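Local coordinates for outer membrane protein OMP121 (Bacteroides thetaiotaomicron, PDB 5FQ8) that probably imports nutrients across the outer membrane as a TonB-dependent transporter, a plugged beta-barrel that binds calcium, at residues 282-287 with 370-375; 328-333 with 968-973; 318-323 with 376-381; 186-191 with 247-252. All coordinates share one frame; numbering follows the deposited sequence.

Interaction 1: 282-287 with 370-375; sequences MIPTDA and YILNNY. With CA (calcium ion), chain M.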
loop_
_atom_site.group_PDB
_atom_site.type_symbol
_atom_site.label_atom_id
_atom_site.label_comp_id
_atom_site.label_asym_id
_atom_site.label_seq_id
_atom_site.Cartn_x
_atom_site.Cartn_y
_atom_site.Cartn_z
ATOM N N MET B 282 -12.546 23.289 18.973
ATOM C CA MET B 282 -13.675 24.129 18.600
ATOM C C MET B 282 -14.215 23.860 17.208
ATOM O O MET B 282 -15.319 24.311 16.904
ATOM C CB MET B 282 -13.276 25.584 18.677
ATOM C CG MET B 282 -12.143 25.879 17.768
ATOM S SD MET B 282 -11.573 27.534 17.972
ATOM C CE MET B 282 -10.103 27.466 16.997
ATOM N N ILE B 283 -13.461 23.203 16.339
ATOM C CA ILE B 283 -14.025 22.874 15.029
ATOM C C ILE B 283 -15.076 21.790 15.214
ATOM O O ILE B 283 -14.836 20.833 15.968
ATOM C CB ILE B 283 -12.930 22.421 14.074
ATOM C CG1 ILE B 283 -11.777 23.417 14.056
ATOM C CG2 ILE B 283 -13.450 22.309 12.683
ATOM C CD1 ILE B 283 -10.563 22.922 13.342
ATOM N N PRO B 284 -16.248 21.902 14.577
ATOM C CA PRO B 284 -17.331 20.937 14.812
ATOM C C PRO B 284 -16.939 19.492 14.559
ATOM O O PRO B 284 -15.944 19.228 13.884
ATOM C CB PRO B 284 -18.408 21.393 13.826
ATOM C CG PRO B 284 -18.143 22.788 13.583
ATOM C CD PRO B 284 -16.674 22.979 13.673
ATOM N N THR B 285 -17.738 18.557 15.069
ATOM C CA THR B 285 -17.433 17.123 15.107
ATOM C C THR B 285 -16.175 16.837 15.908
ATOM O O THR B 285 -15.624 17.724 16.555
ATOM C CB THR B 285 -17.263 16.514 13.709
ATOM O OG1 THR B 285 -15.942 16.793 13.226
ATOM C CG2 THR B 285 -18.295 17.054 12.725
ATOM N N ASP B 286 -15.705 15.596 15.841
ATOM C CA ASP B 286 -14.621 15.096 16.672
ATOM C C ASP B 286 -13.297 15.051 15.934
ATOM O O ASP B 286 -12.431 14.241 16.280
ATOM C CB ASP B 286 -14.971 13.705 17.213
ATOM C CG ASP B 286 -15.104 12.648 16.111
ATOM O OD1 ASP B 286 -16.201 12.517 15.532
ATOM O OD2 ASP B 286 -14.122 11.926 15.843
ATOM N N ALA B 287 -13.121 15.899 14.921
ATOM C CA ALA B 287 -11.891 15.868 14.145
ATOM C C ALA B 287 -10.726 16.518 14.881
ATOM O O ALA B 287 -9.581 16.128 14.642
ATOM C CB ALA B 287 -12.114 16.528 12.793
ATOM N N TYR B 370 -19.459 17.963 5.519
ATOM C CA TYR B 370 -19.160 16.686 4.889
ATOM C C TYR B 370 -17.704 16.315 5.106
ATOM O O TYR B 370 -17.396 15.193 5.508
ATOM C CB TYR B 370 -19.490 16.723 3.390
ATOM C CG TYR B 370 -19.329 15.366 2.742
ATOM C CD1 TYR B 370 -18.083 14.912 2.332
ATOM C CD2 TYR B 370 -20.417 14.525 2.579
ATOM C CE1 TYR B 370 -17.927 13.672 1.779
ATOM C CE2 TYR B 370 -20.266 13.275 2.019
ATOM C CZ TYR B 370 -19.021 12.860 1.623
ATOM O OH TYR B 370 -18.870 11.620 1.077
ATOM N N ILE B 371 -16.790 17.246 4.847
ATOM C CA ILE B 371 -15.370 16.926 4.933
ATOM C C ILE B 371 -15.003 16.471 6.337
ATOM O O ILE B 371 -14.231 15.523 6.512
ATOM C CB ILE B 371 -14.516 18.127 4.492
ATOM C CG1 ILE B 371 -14.906 18.563 3.086
ATOM C CG2 ILE B 371 -13.068 17.770 4.529
ATOM C CD1 ILE B 371 -14.182 19.795 2.610
ATOM N N LEU B 372 -15.560 17.129 7.360
ATOM C CA LEU B 372 -15.241 16.782 8.743
ATOM C C LEU B 372 -15.876 15.467 9.162
ATOM O O LEU B 372 -15.287 14.708 9.939
ATOM C CB LEU B 372 -15.697 17.894 9.684
ATOM C CG LEU B 372 -14.961 19.225 9.707
ATOM C CD1 LEU B 372 -15.878 20.233 10.292
ATOM C CD2 LEU B 372 -13.718 19.115 10.527
ATOM N N ASN B 373 -17.059 15.176 8.649
ATOM C CA ASN B 373 -17.772 13.959 8.982
ATOM C C ASN B 373 -17.346 12.742 8.170
ATOM O O ASN B 373 -17.718 11.631 8.540
ATOM C CB ASN B 373 -19.264 14.182 8.790
ATOM C CG ASN B 373 -19.934 14.649 10.041
ATOM O OD1 ASN B 373 -19.685 14.124 11.117
ATOM N ND2 ASN B 373 -20.789 15.649 9.916
ATOM N N ASN B 374 -16.588 12.910 7.082
ATOM C CA ASN B 374 -16.321 11.807 6.179
ATOM C C ASN B 374 -14.868 11.602 5.814
ATOM O O ASN B 374 -14.574 10.656 5.086
ATOM C CB ASN B 374 -17.118 11.984 4.887
ATOM C CG ASN B 374 -18.587 11.816 5.103
ATOM O OD1 ASN B 374 -19.094 10.698 5.139
ATOM N ND2 ASN B 374 -19.288 12.920 5.261
ATOM N N TYR B 375 -13.960 12.440 6.270
ATOM C CA TYR B 375 -12.549 12.246 6.003
ATOM C C TYR B 375 -11.880 11.745 7.261
ATOM O O TYR B 375 -12.462 11.758 8.342
ATOM C CB TYR B 375 -11.905 13.543 5.519
ATOM C CG TYR B 375 -12.183 13.858 4.077
ATOM C CD1 TYR B 375 -13.474 13.983 3.612
ATOM C CD2 TYR B 375 -11.149 14.026 3.175
ATOM C CE1 TYR B 375 -13.725 14.263 2.310
ATOM C CE2 TYR B 375 -11.395 14.329 1.880
ATOM C CZ TYR B 375 -12.683 14.438 1.453
ATOM O OH TYR B 375 -12.938 14.725 0.146
HETATM CA CA CA M . -14.486 19.533 17.740
#
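The apolar part of this contact is centred on Leu372, which projects from helix 368-374 toward the calcium-binding loop 282-287. With CG anti to the carbonyl carbon (chi1 -71°), its two methyls divide the work. CD2 touches both the CB of Ala287, at 3.8 Å, and the CG2 of Ile283, whose side chain crosses that of Leu372 at about a right angle. CD1 turns to the backbone and meets Pro284 O at 3.7 Å. Met330 of helix 330-335 also packs on both Leu372 and Ile283, so these apolar groups continue beyond the pair of segments.

The polar side chains stay mostly within their own segments. Thr285 places OG1 in the crowded position between backbone N and carbonyl carbon, where it donates to Pro284 O at 2.5 Å, in the carbonyl plane and on a lone pair. Thr285 OG1 also receives a weak bond from Ala287 N and rests 3.7 Å from Leu372 CB. Thr285 CG2 faces the amide of Asn373, with OD1 3.6 Å away. Within the helical segment, Asn374 ND2 donates back to Tyr370 O at 3.0 Å.

Metal ligation probably helps fix the loop backbone. The calcium ion is bound by Ile283 O at 2.2 Å and Thr285 O at 2.4 Å, with Asp280 OD1, Gly281 O and Asp288 OD2 as further ligands. The arrangement is that of a calcium-binding loop between two neighbouring barrel strands, 268-280 and 289-303, the loop turning its carbonyls to the ion while its apolar side chains and Thr285 seat against a short helix.

Interaction 2: 328-333 with 968-973; sequences LSMLNS and TANPSS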
loop_
_atom_site.group_PDB
_atom_site.type_symbol
_atom_site.label_atom_id
_atom_site.label_comp_id
_atom_site.label_asym_id
_atom_site.label_seq_id
_atom_site.Cartn_x
_atom_site.Cartn_y
_atom_site.Cartn_z
ATOM N N LEU B 328 -9.773 19.954 -1.127
ATOM C CA LEU B 328 -11.030 19.709 -0.435
ATOM C C LEU B 328 -10.767 19.521 1.055
ATOM O O LEU B 328 -10.875 18.431 1.615
ATOM C CB LEU B 328 -11.728 18.499 -1.026
ATOM C CG LEU B 328 -12.160 18.643 -2.459
ATOM C CD1 LEU B 328 -12.795 17.367 -2.841
ATOM C CD2 LEU B 328 -13.140 19.756 -2.544
ATOM N N SER B 329 -10.398 20.616 1.695
ATOM C CA SER B 329 -10.214 20.657 3.132
ATOM C C SER B 329 -11.264 21.567 3.744
ATOM O O SER B 329 -11.984 22.268 3.038
ATOM C CB SER B 329 -8.817 21.150 3.476
ATOM O OG SER B 329 -8.855 22.539 3.670
ATOM N N MET B 330 -11.327 21.556 5.076
ATOM C CA MET B 330 -12.424 22.200 5.788
ATOM C C MET B 330 -12.301 23.711 5.747
ATOM O O MET B 330 -13.244 24.408 5.367
ATOM C CB MET B 330 -12.459 21.702 7.227
ATOM C CG MET B 330 -13.504 22.356 8.132
ATOM S SD MET B 330 -12.934 23.810 8.978
ATOM C CE MET B 330 -11.362 23.248 9.569
ATOM N N LEU B 331 -11.148 24.236 6.154
ATOM C CA LEU B 331 -11.001 25.681 6.281
ATOM C C LEU B 331 -10.948 26.351 4.926
ATOM O O LEU B 331 -11.577 27.390 4.723
ATOM C CB LEU B 331 -9.750 26.022 7.081
ATOM C CG LEU B 331 -9.637 27.485 7.493
ATOM C CD1 LEU B 331 -10.773 27.864 8.408
ATOM C CD2 LEU B 331 -8.327 27.708 8.170
ATOM N N ASN B 332 -10.203 25.771 3.987
ATOM C CA ASN B 332 -10.192 26.285 2.625
ATOM C C ASN B 332 -11.586 26.292 2.036
ATOM O O ASN B 332 -11.949 27.207 1.301
ATOM C CB ASN B 332 -9.268 25.449 1.752
ATOM C CG ASN B 332 -9.268 25.910 0.326
ATOM O OD1 ASN B 332 -9.234 27.098 0.054
ATOM N ND2 ASN B 332 -9.333 24.969 -0.602
ATOM N N SER B 333 -12.376 25.273 2.339
ATOM C CA SER B 333 -13.749 25.259 1.870
ATOM C C SER B 333 -14.585 26.294 2.601
ATOM O O SER B 333 -15.578 26.789 2.053
ATOM C CB SER B 333 -14.334 23.867 2.062
ATOM O OG SER B 333 -15.336 23.587 1.114
ATOM N N THR B 968 -3.340 28.381 5.272
ATOM C CA THR B 968 -4.673 28.211 5.838
ATOM C C THR B 968 -4.659 27.188 6.961
ATOM O O THR B 968 -5.499 26.296 7.040
ATOM C CB THR B 968 -5.718 27.844 4.790
ATOM O OG1 THR B 968 -5.182 26.897 3.875
ATOM C CG2 THR B 968 -6.138 29.063 4.047
ATOM N N ALA B 969 -3.677 27.331 7.840
ATOM C CA ALA B 969 -3.756 26.713 9.149
ATOM C C ALA B 969 -5.075 27.076 9.801
ATOM O O ALA B 969 -5.668 28.111 9.506
ATOM C CB ALA B 969 -2.603 27.171 10.027
ATOM N N ASN B 970 -5.548 26.208 10.679
ATOM C CA ASN B 970 -6.819 26.464 11.319
ATOM C C ASN B 970 -6.721 27.681 12.237
ATOM O O ASN B 970 -5.653 27.981 12.766
ATOM C CB ASN B 970 -7.251 25.247 12.115
ATOM C CG ASN B 970 -7.475 24.047 11.256
ATOM O OD1 ASN B 970 -8.026 24.134 10.172
ATOM N ND2 ASN B 970 -7.043 22.902 11.741
ATOM N N PRO B 971 -7.818 28.399 12.436
ATOM C CA PRO B 971 -7.786 29.578 13.304
ATOM C C PRO B 971 -7.263 29.244 14.690
ATOM O O PRO B 971 -7.520 28.166 15.219
ATOM C CB PRO B 971 -9.252 30.006 13.359
ATOM C CG PRO B 971 -9.866 29.443 12.171
ATOM C CD PRO B 971 -9.150 28.180 11.863
ATOM N N SER B 972 -6.523 30.178 15.274
ATOM C CA SER B 972 -6.061 29.991 16.637
ATOM C C SER B 972 -7.208 30.199 17.605
ATOM O O SER B 972 -8.233 30.795 17.279
ATOM C CB SER B 972 -4.913 30.931 16.969
ATOM O OG SER B 972 -5.374 32.233 17.258
ATOM N N SER B 973 -7.048 29.669 18.799
ATOM C CA SER B 973 -8.147 29.673 19.743
ATOM C C SER B 973 -7.778 30.430 21.003
ATOM O O SER B 973 -6.612 30.701 21.288
ATOM C CB SER B 973 -8.578 28.253 20.110
ATOM O OG SER B 973 -7.561 27.591 20.829
#
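Leu331 is the inserting side chain here, reaching from the first turn of helix 330-335 into the coil 968-973 that leads to the last barrel strand. Its CG lies anti to the backbone N (chi1 -169°), and this carries both methyls to the coil. CD2 settles among main-chain atoms, close to Thr968 O at 3.4 Å, to Ala969 O and to Asn970 CA at 3.7 Å. Pro971 meets the leucine tip to tip, its CD lying 3.8 Å from CD1 and equally near CD2.

At the flanks contacts are fewer, although the whole contact is buried and has no solvent side. Met330 adds one approach, its bent chain bringing CE obliquely to Asn970 OD1 at 3.5 Å, while Thr968 CB stays 4.3 Å from Leu331 CD2. Ala969 points its methyl away from the helix. The other end of the Asn970 amide is committed to the plug domain, where ND2 donates to Asp79 OD1.

An alanine in place of Leu331 would probably lose most of this contact, since the two methyls that reach the carbonyls and the proline ring would be gone.

Hydrogen bonding between the segments is absent: their polar groups are met largely by other parts of the chain, as with Asn332 OD1 on Arg832 and Ser972 OG on Asp950. Helix and coil are therefore joined by shape and by methyl-to-carbonyl contacts rather than by directional bonds.

Interaction 3: 318-323 with 376-381; sequences KNNFAT and LNEYES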
loop_
_atom_site.group_PDB
_atom_site.type_symbol
_atom_site.label_atom_id
_atom_site.label_comp_id
_atom_site.label_asym_id
_atom_site.label_seq_id
_atom_site.Cartn_x
_atom_site.Cartn_y
_atom_site.Cartn_z
ATOM N N LYS B 318 -3.625 9.770 21.125
ATOM C CA LYS B 318 -4.427 9.608 19.924
ATOM C C LYS B 318 -4.782 10.986 19.405
ATOM O O LYS B 318 -5.633 11.666 19.975
ATOM C CB LYS B 318 -5.685 8.790 20.174
ATOM C CG LYS B 318 -6.109 7.996 18.952
ATOM C CD LYS B 318 -7.505 7.464 19.059
ATOM C CE LYS B 318 -8.467 8.416 18.414
ATOM N NZ LYS B 318 -9.879 8.077 18.705
ATOM N N ASN B 319 -4.148 11.384 18.319
ATOM C CA ASN B 319 -4.480 12.613 17.624
ATOM C C ASN B 319 -5.426 12.343 16.469
ATOM O O ASN B 319 -5.291 11.349 15.759
ATOM C CB ASN B 319 -3.223 13.280 17.078
ATOM C CG ASN B 319 -2.178 13.506 18.132
ATOM O OD1 ASN B 319 -1.681 12.573 18.735
ATOM N ND2 ASN B 319 -1.819 14.752 18.340
ATOM N N ASN B 320 -6.387 13.232 16.299
ATOM C CA ASN B 320 -7.180 13.361 15.087
ATOM C C ASN B 320 -7.083 14.812 14.661
ATOM O O ASN B 320 -7.092 15.706 15.505
ATOM C CB ASN B 320 -8.641 12.988 15.297
ATOM C CG ASN B 320 -8.838 11.534 15.621
ATOM O OD1 ASN B 320 -8.799 11.145 16.776
ATOM N ND2 ASN B 320 -9.076 10.727 14.609
ATOM N N PHE B 321 -6.995 15.053 13.367
ATOM C CA PHE B 321 -6.675 16.383 12.880
ATOM C C PHE B 321 -7.658 16.769 11.797
ATOM O O PHE B 321 -8.065 15.922 11.001
ATOM C CB PHE B 321 -5.264 16.414 12.355
ATOM C CG PHE B 321 -4.642 17.767 12.337
ATOM C CD1 PHE B 321 -5.052 18.716 11.436
ATOM C CD2 PHE B 321 -3.615 18.076 13.202
ATOM C CE1 PHE B 321 -4.470 19.952 11.409
ATOM C CE2 PHE B 321 -3.033 19.307 13.179
ATOM C CZ PHE B 321 -3.455 20.246 12.278
ATOM N N ALA B 322 -8.066 18.035 11.793
ATOM C CA ALA B 322 -8.868 18.573 10.700
ATOM C C ALA B 322 -7.884 19.109 9.667
ATOM O O ALA B 322 -7.332 20.202 9.805
ATOM C CB ALA B 322 -9.834 19.635 11.202
ATOM N N THR B 323 -7.663 18.306 8.632
ATOM C CA THR B 323 -6.611 18.534 7.654
ATOM C C THR B 323 -6.745 19.892 6.972
ATOM O O THR B 323 -7.849 20.340 6.673
ATOM C CB THR B 323 -6.670 17.419 6.614
ATOM O OG1 THR B 323 -6.831 16.154 7.262
ATOM C CG2 THR B 323 -5.416 17.407 5.760
ATOM N N LEU B 376 -10.653 11.283 7.107
ATOM C CA LEU B 376 -9.965 10.635 8.208
ATOM C C LEU B 376 -8.500 11.010 8.189
ATOM O O LEU B 376 -7.867 10.986 7.133
ATOM C CB LEU B 376 -10.111 9.126 8.131
ATOM C CG LEU B 376 -9.389 8.355 9.220
ATOM C CD1 LEU B 376 -10.366 8.136 10.314
ATOM C CD2 LEU B 376 -8.886 7.050 8.692
ATOM N N ASN B 377 -7.970 11.362 9.349
ATOM C CA ASN B 377 -6.543 11.604 9.513
ATOM C C ASN B 377 -6.206 11.403 10.990
ATOM O O ASN B 377 -6.063 12.346 11.763
ATOM C CB ASN B 377 -6.138 12.993 9.035
ATOM C CG ASN B 377 -4.666 13.206 9.107
ATOM O OD1 ASN B 377 -3.909 12.291 9.405
ATOM N ND2 ASN B 377 -4.239 14.414 8.832
ATOM N N GLU B 378 -6.033 10.149 11.374
ATOM C CA GLU B 378 -5.863 9.769 12.765
ATOM C C GLU B 378 -4.420 9.375 13.026
ATOM O O GLU B 378 -3.699 8.980 12.116
ATOM C CB GLU B 378 -6.803 8.618 13.104
ATOM C CG GLU B 378 -6.895 8.271 14.567
ATOM C CD GLU B 378 -7.811 7.116 14.821
ATOM O OE1 GLU B 378 -9.016 7.244 14.539
ATOM O OE2 GLU B 378 -7.318 6.076 15.290
ATOM N N TYR B 379 -3.988 9.532 14.266
ATOM C CA TYR B 379 -2.663 9.101 14.686
ATOM C C TYR B 379 -2.780 8.521 16.080
ATOM O O TYR B 379 -3.425 9.113 16.943
ATOM C CB TYR B 379 -1.676 10.258 14.664
ATOM C CG TYR B 379 -0.242 9.949 15.022
ATOM C CD1 TYR B 379 0.658 9.530 14.066
ATOM C CD2 TYR B 379 0.226 10.146 16.304
ATOM C CE1 TYR B 379 1.974 9.285 14.386
ATOM C CE2 TYR B 379 1.536 9.902 16.631
ATOM C CZ TYR B 379 2.407 9.469 15.669
ATOM O OH TYR B 379 3.713 9.222 15.993
ATOM N N GLU B 380 -2.195 7.353 16.280
ATOM C CA GLU B 380 -2.096 6.724 17.585
ATOM C C GLU B 380 -0.641 6.378 17.832
ATOM O O GLU B 380 0.044 5.893 16.935
ATOM C CB GLU B 380 -2.965 5.479 17.679
ATOM C CG GLU B 380 -2.854 4.809 19.027
ATOM C CD GLU B 380 -3.672 3.560 19.177
ATOM O OE1 GLU B 380 -4.909 3.636 19.138
ATOM O OE2 GLU B 380 -3.065 2.497 19.355
ATOM N N SER B 381 -0.159 6.649 19.032
ATOM C CA SER B 381 1.250 6.461 19.338
ATOM C C SER B 381 1.408 5.819 20.706
ATOM O O SER B 381 0.646 6.114 21.623
ATOM C CB SER B 381 1.980 7.796 19.285
ATOM O OG SER B 381 3.237 7.720 19.909
#
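Strands 306-320 and 376-394 are antiparallel neighbours in the beta-barrel wall, their short segments 167° apart. Asn319 and Tyr379 form a hydrogen-bonded pair, Asn319 N donating to Tyr379 O at 2.8 Å and Tyr379 N returning to Asn319 O at 2.7 Å. Phe321 N donates to Asn377 O at 3.3 Å, and Asn377 ND2 makes a weak bond to Thr323 OG1.

Asn320 and Glu378 are a non-hydrogen-bonded pair with side chains alongside, the amide and carboxylate planes 72° apart, and Asn320 ND2 makes a weak hydrogen bond to Glu378 OE1 at 3.5 Å. Lys318 crosses Glu378 obliquely, with NZ 4.3 Å from OE1, beyond a salt bridge. An alanine in place of Glu378 would probably cost Asn320 the acceptor of its weak bond and Lys318 a nearby opposite charge.

Further out, Glu380, on the face of Lys318 and Asn320, hydrogen-bonds through OE1 to Tyr316 OH and forms a salt bridge through OE2 to Arg453 of a second subunit. On the other face Tyr379 stacks on Phe126 of the plug. Asn319 OD1 accepts a bond from Gln317 NE2 and sits at the edge of the tyrosine ring, 3.9 Å from Tyr379 CD2.

Interaction 4: 186-191 with 247-252; sequences STVLRL and DFFDAG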
loop_
_atom_site.group_PDB
_atom_site.type_symbol
_atom_site.label_atom_id
_atom_site.label_comp_id
_atom_site.label_asym_id
_atom_site.label_seq_id
_atom_site.Cartn_x
_atom_site.Cartn_y
_atom_site.Cartn_z
ATOM N N SER B 186 -12.238 26.052 24.761
ATOM C CA SER B 186 -11.543 26.848 23.762
ATOM C C SER B 186 -12.558 27.419 22.788
ATOM O O SER B 186 -13.442 26.696 22.327
ATOM C CB SER B 186 -10.495 26.022 23.036
ATOM O OG SER B 186 -10.967 24.729 22.720
ATOM N N THR B 187 -12.464 28.724 22.528
ATOM C CA THR B 187 -13.233 29.383 21.488
ATOM C C THR B 187 -12.306 30.141 20.542
ATOM O O THR B 187 -11.157 30.448 20.864
ATOM C CB THR B 187 -14.248 30.351 22.054
ATOM O OG1 THR B 187 -13.547 31.406 22.708
ATOM C CG2 THR B 187 -15.152 29.654 23.015
ATOM N N VAL B 188 -12.841 30.468 19.367
ATOM C CA VAL B 188 -12.020 30.988 18.282
ATOM C C VAL B 188 -11.601 32.423 18.571
ATOM O O VAL B 188 -12.413 33.254 18.986
ATOM C CB VAL B 188 -12.784 30.870 16.955
ATOM C CG1 VAL B 188 -14.089 31.618 17.036
ATOM C CG2 VAL B 188 -11.938 31.363 15.828
ATOM N N LEU B 189 -10.322 32.719 18.337
ATOM C CA LEU B 189 -9.664 33.917 18.855
ATOM C C LEU B 189 -9.650 35.081 17.887
ATOM O O LEU B 189 -9.877 36.219 18.301
ATOM C CB LEU B 189 -8.221 33.601 19.240
ATOM C CG LEU B 189 -7.375 34.794 19.666
ATOM C CD1 LEU B 189 -7.936 35.374 20.925
ATOM C CD2 LEU B 189 -5.940 34.389 19.882
ATOM N N ARG B 190 -9.345 34.823 16.616
ATOM C CA ARG B 190 -9.238 35.878 15.613
ATOM C C ARG B 190 -9.545 35.244 14.268
ATOM O O ARG B 190 -8.841 34.333 13.830
ATOM C CB ARG B 190 -7.850 36.525 15.647
ATOM C CG ARG B 190 -7.152 36.763 14.319
ATOM C CD ARG B 190 -7.431 38.146 13.734
ATOM N NE ARG B 190 -7.040 39.245 14.613
ATOM C CZ ARG B 190 -5.855 39.845 14.586
ATOM N NH1 ARG B 190 -4.940 39.442 13.725
ATOM N NH2 ARG B 190 -5.589 40.844 15.417
ATOM N N LEU B 191 -10.631 35.663 13.664
ATOM C CA LEU B 191 -10.939 35.353 12.285
ATOM C C LEU B 191 -10.663 36.582 11.446
ATOM O O LEU B 191 -10.594 37.693 11.976
ATOM C CB LEU B 191 -12.402 34.933 12.133
ATOM C CG LEU B 191 -12.810 33.640 12.832
ATOM C CD1 LEU B 191 -14.307 33.486 12.824
ATOM C CD2 LEU B 191 -12.163 32.459 12.165
ATOM N N ASP B 247 -20.065 31.699 13.557
ATOM C CA ASP B 247 -21.047 30.770 14.097
ATOM C C ASP B 247 -20.749 29.327 13.742
ATOM O O ASP B 247 -21.384 28.429 14.290
ATOM C CB ASP B 247 -22.433 31.129 13.583
ATOM C CG ASP B 247 -22.979 32.352 14.228
ATOM O OD1 ASP B 247 -22.233 32.970 14.996
ATOM O OD2 ASP B 247 -24.147 32.695 13.972
ATOM N N PHE B 248 -19.817 29.078 12.827
ATOM C CA PHE B 248 -19.568 27.711 12.396
ATOM C C PHE B 248 -18.868 26.928 13.483
ATOM O O PHE B 248 -18.976 25.700 13.541
ATOM C CB PHE B 248 -18.752 27.724 11.103
ATOM C CG PHE B 248 -18.086 26.427 10.785
ATOM C CD1 PHE B 248 -18.812 25.363 10.313
ATOM C CD2 PHE B 248 -16.721 26.286 10.939
ATOM C CE1 PHE B 248 -18.194 24.181 10.024
ATOM C CE2 PHE B 248 -16.095 25.110 10.650
ATOM C CZ PHE B 248 -16.827 24.050 10.192
ATOM N N PHE B 249 -18.183 27.620 14.366
ATOM C CA PHE B 249 -17.397 26.950 15.376
ATOM C C PHE B 249 -18.234 26.652 16.613
ATOM O O PHE B 249 -19.285 27.249 16.858
ATOM C CB PHE B 249 -16.177 27.794 15.717
ATOM C CG PHE B 249 -15.266 28.020 14.544
ATOM C CD1 PHE B 249 -15.504 29.048 13.655
ATOM C CD2 PHE B 249 -14.184 27.198 14.324
ATOM C CE1 PHE B 249 -14.679 29.253 12.581
ATOM C CE2 PHE B 249 -13.359 27.397 13.253
ATOM C CZ PHE B 249 -13.601 28.427 12.381
ATOM N N ASP B 250 -17.776 25.670 17.358
ATOM C CA ASP B 250 -18.361 25.283 18.619
ATOM C C ASP B 250 -17.499 25.850 19.728
ATOM O O ASP B 250 -16.632 26.696 19.504
ATOM C CB ASP B 250 -18.426 23.759 18.736
ATOM C CG ASP B 250 -19.470 23.129 17.865
ATOM O OD1 ASP B 250 -20.381 23.834 17.391
ATOM O OD2 ASP B 250 -19.377 21.902 17.689
ATOM N N ALA B 251 -17.684 25.345 20.929
ATOM C CA ALA B 251 -16.725 25.561 21.992
ATOM C C ALA B 251 -15.940 24.278 22.161
ATOM O O ALA B 251 -16.524 23.212 22.348
ATOM C CB ALA B 251 -17.423 25.953 23.286
ATOM N N GLY B 252 -14.627 24.366 22.043
ATOM C CA GLY B 252 -13.813 23.230 22.399
ATOM C C GLY B 252 -13.999 22.897 23.861
ATOM O O GLY B 252 -14.244 23.774 24.684
#
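Ser186 and Gly252 form an antiparallel hydrogen-bonded pair, after which the two backbones part, their CA separation growing from 4.5 Å there to 7.3 Å between Val188 and Phe249. Gly252 N donates to Ser186 O at 2.6 Å, in the carbonyl plane. The return bond, Ser186 N to Gly252 O at 3.0 Å, comes in differently, with the donor 48° out of the carbonyl plane.

The Ser186 hydroxyl lies in the crowded position between backbone N and carbonyl carbon (chi1 42°), which brings OG within 3.2 Å of Gly252 CA. With the serine turned this way, a CB on Gly252 would fall on its oxygen. Next along, Thr187 CG2 only brushes Ala251 CB.

Past the opening, the ring of Phe249 lies between the diverging backbones and takes up the side-chain contact. Val188 CB stands over one face of the ring. The opposite face is taken by Phe248, whose CD2 lies 3.9 Å above the plane, over the ring centre. Leu191 comes tip to tip, its CD2 reaching Phe249 CE1 at 4.1 Å from an oblique direction. Leu334 of helix 330-335 also touches this ring.

The start of 247-252 is also held by a partner protein: Asp247 OD2 accepts bonds from Ser4 and Thr5 of the BT_2262 lipoprotein chain. The arrangement is that of neighbouring strands at the mouth of a TonB-dependent barrel, 177-188 and 252-264, where regular pairing gives way to loops packed on an aromatic ring.

Overall arrangement
From the N terminus, interaction 4 comes first, closing the excursion between barrel strands 177-188 and 252-264 before any other contact opens. Interactions 1, 3 and 2 then open in that order at 282-287, 318-323 and 328-333, and close in the order 1, 3, 2, so that each crosses the other two and none nests. Interactions 1 and 3 close almost consecutively, at 370-375 and 376-381, whereas interaction 2 spans more than 600 residues to the segment before the last strand. Met282 O probably bonds to Asp250 N, tying interaction 1 to 4, and Ser972 O to Leu189 N, tying 2 to 4. Together they join calcium loop, short helices and the first and last barrel strands.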